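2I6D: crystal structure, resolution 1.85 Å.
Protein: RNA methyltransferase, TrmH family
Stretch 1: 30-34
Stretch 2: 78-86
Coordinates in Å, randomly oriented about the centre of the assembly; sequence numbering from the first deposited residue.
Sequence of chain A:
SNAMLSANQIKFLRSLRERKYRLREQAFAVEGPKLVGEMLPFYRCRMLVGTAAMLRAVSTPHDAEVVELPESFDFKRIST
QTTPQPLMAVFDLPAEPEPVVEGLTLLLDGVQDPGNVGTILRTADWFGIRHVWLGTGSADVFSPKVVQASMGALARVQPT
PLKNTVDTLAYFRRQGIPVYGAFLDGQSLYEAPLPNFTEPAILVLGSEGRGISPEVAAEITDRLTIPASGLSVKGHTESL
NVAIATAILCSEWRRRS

Stretch 1 30-34: VEGPK
Stretch 2 78-86: ISTQTTPQP

Residues 30-34 leave a strand and enter a helix: Val30 and Glu31 are extended (phi/psi -136/134 and -115/140), Gly32 turns at 97/149 in the N-cap position, and Pro33 and Lys34 begin the helix at -60/-35 and -67/-51. Against them lies 78-86, without regular helix or strand; end to end, the stretches run roughly the same way. Ile78 (-127/-21), Thr80 (-101/0) and Thr82 (-62/-37) interrupt extended Ser79 (-81/159) and Gln81 (-101/145); Thr83 (-125/84), Pro84 (-63/147), Gln85 (-97/145) and Pro86 (-79/47) follow. The backbones come closest at Gly32 and Gln85, whose CA atoms are 5.1 Å apart, and the contact buries 296 Å² in all.

Glu31 organises the interface. Its CB points toward the other stretch, and an m, t side chain with chi3 near 28° carries a buried carboxylate into a nest of donors. OE1 accepts a hydrogen bond from Ser79 OG at 2.5 Å, a very short one; OE2 accepts one from Thr80 N at 3.1 Å and a nearly straight 169°. A carboxylate suits this place because its two oxygens can serve neighbouring donors at once. Ser79, chi1 t, is equally well used: while donating to Glu31, its OG accepts from Gln81 N at 2.8 Å, tying Ser79 to that backbone. Thr80, chi1 p, brings OG1 to 3.2 Å from Glu31 OE2. Gln81 (m, m, chi3 near 105°) places CG 3.6 Å from Glu31 OE1.

Three waters also donate to the carboxylate. The first water's O lies 2.7 Å from Glu31 OE1 and accepts from Gln85 N at 2.9 Å. The second water donates twice, its O 3.0 Å from Glu31 OE1 and 2.8 Å from Gln85 O. Thus both backbone polar groups of Gln85 reach one carboxylate oxygen through water. The third water's O lies 2.7 Å from Glu31 OE2 and hydrogen-bonds Thr80 OG1 at 2.7 Å.

Gln85, chi1 m, chi2 t and chi3 near 92°, lays its amide along the helix start. NE2 packs 3.6 Å from Gly32 CA without a hydrogen bond across the contact, its nearest oxygen there being Glu31 O at 4.1 Å; OE1 sits 3.5 Å from Pro33 CD. Glycine is doubly required at 32: a CB would lie 2.3 Å from Gln85 NE2, and these backbone angles would jam it against the preceding carbonyl oxygen. Proline suits the first helical turn, where lacking an N-H costs no helical hydrogen bond. A fourth water's O accepts from Lys34 N (3.0 Å) and donates to Gln85 OE1 (2.7 Å), bridging the two.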

# COMPACT_ATOMS: atom_id res chain seq x y z
N VAL A 30 -1.80 11.42 7.73
CA VAL A 30 -2.69 11.41 6.57
C VAL A 30 -3.30 12.80 6.48
O VAL A 30 -3.74 13.37 7.51
CB VAL A 30 -3.81 10.35 6.73
CG1 VAL A 30 -4.78 10.31 5.51
CG2 VAL A 30 -3.19 8.94 6.97
N GLU A 31 -3.31 13.35 5.28
CA GLU A 31 -3.81 14.70 5.05
C GLU A 31 -5.06 14.78 4.17
O GLU A 31 -5.22 14.05 3.17
CB GLU A 31 -2.72 15.61 4.49
CG GLU A 31 -1.43 15.62 5.34
CD GLU A 31 -0.44 16.65 4.80
OE1 GLU A 31 -0.90 17.64 4.20
OE2 GLU A 31 0.79 16.46 4.94
N GLY A 32 -5.96 15.66 4.58
CA GLY A 32 -7.11 16.01 3.78
C GLY A 32 -8.36 15.26 4.18
O GLY A 32 -8.28 14.14 4.62
N PRO A 33 -9.54 15.89 4.01
CA PRO A 33 -10.78 15.26 4.46
C PRO A 33 -11.11 13.91 3.82
O PRO A 33 -11.72 13.08 4.46
CB PRO A 33 -11.87 16.28 4.07
CG PRO A 33 -11.21 17.28 3.15
CD PRO A 33 -9.74 17.23 3.44
N LYS A 34 -10.76 13.73 2.54
CA LYS A 34 -11.18 12.52 1.83
C LYS A 34 -10.47 11.30 2.44
O LYS A 34 -11.11 10.30 2.83
CB LYS A 34 -10.88 12.61 0.33
CG LYS A 34 -11.75 13.59 -0.42
CD LYS A 34 -11.55 13.48 -1.95
CE LYS A 34 -11.70 14.85 -2.61
NZ LYS A 34 -11.79 14.77 -4.10
N ILE A 78 3.16 22.49 8.68
CA ILE A 78 3.13 21.08 9.12
C ILE A 78 2.98 20.05 7.97
O ILE A 78 3.33 18.88 8.14
CB ILE A 78 2.07 20.87 10.22
CG1 ILE A 78 0.68 21.27 9.71
CG2 ILE A 78 2.48 21.60 11.52
CD1 ILE A 78 -0.47 20.85 10.63
N SER A 79 2.46 20.49 6.83
CA SER A 79 2.19 19.57 5.72
C SER A 79 3.39 19.20 4.85
O SER A 79 4.38 19.93 4.79
CB SER A 79 1.04 20.11 4.84
OG SER A 79 0.88 19.35 3.65
N THR A 80 3.27 18.07 4.16
CA THR A 80 4.27 17.62 3.23
C THR A 80 3.83 17.94 1.81
O THR A 80 4.55 17.63 0.87
CB THR A 80 4.47 16.08 3.32
OG1 THR A 80 3.23 15.40 3.08
CG2 THR A 80 5.00 15.71 4.73
N GLN A 81 2.66 18.56 1.66
CA GLN A 81 2.02 18.69 0.35
C GLN A 81 2.24 20.07 -0.23
O GLN A 81 2.30 21.05 0.50
CB GLN A 81 0.52 18.41 0.45
CG GLN A 81 0.18 16.97 0.88
CD GLN A 81 0.77 15.93 -0.05
OE1 GLN A 81 1.75 15.26 0.29
NE2 GLN A 81 0.18 15.79 -1.23
N THR A 82 2.39 20.15 -1.55
CA THR A 82 2.63 21.46 -2.18
C THR A 82 1.46 22.42 -1.95
O THR A 82 1.67 23.61 -1.70
CB THR A 82 3.00 21.31 -3.65
OG1 THR A 82 2.43 20.11 -4.15
CG2 THR A 82 4.52 21.19 -3.79
N THR A 83 0.23 21.90 -1.97
CA THR A 83 -0.96 22.70 -1.66
C THR A 83 -1.77 22.06 -0.53
O THR A 83 -2.73 21.33 -0.79
CB THR A 83 -1.88 22.89 -2.91
OG1 THR A 83 -1.07 23.28 -4.03
CG2 THR A 83 -2.93 23.96 -2.65
N PRO A 84 -1.39 22.35 0.73
CA PRO A 84 -1.99 21.60 1.83
C PRO A 84 -3.50 21.82 1.96
O PRO A 84 -4.01 22.89 1.65
CB PRO A 84 -1.28 22.16 3.08
CG PRO A 84 -0.04 22.82 2.57
CD PRO A 84 -0.41 23.34 1.22
N GLN A 85 -4.17 20.76 2.40
CA GLN A 85 -5.57 20.78 2.80
C GLN A 85 -5.64 20.91 4.32
O GLN A 85 -4.80 20.35 5.03
CB GLN A 85 -6.26 19.48 2.37
CG GLN A 85 -6.38 19.31 0.87
CD GLN A 85 -7.03 18.00 0.50
OE1 GLN A 85 -8.24 17.94 0.33
NE2 GLN A 85 -6.24 16.94 0.38
N PRO A 86 -6.65 21.62 4.83
CA PRO A 86 -6.68 21.99 6.26
C PRO A 86 -7.14 20.92 7.26
O PRO A 86 -7.95 21.19 8.13
CB PRO A 86 -7.63 23.21 6.29
CG PRO A 86 -8.45 23.09 5.08
CD PRO A 86 -7.81 22.17 4.09
O HOH W 1 -2.64 18.29 2.28
O HOH W 2 -2.20 19.72 5.96
O HOH W 3 2.08 14.09 5.12
O HOH W 4 -9.39 15.51 0.54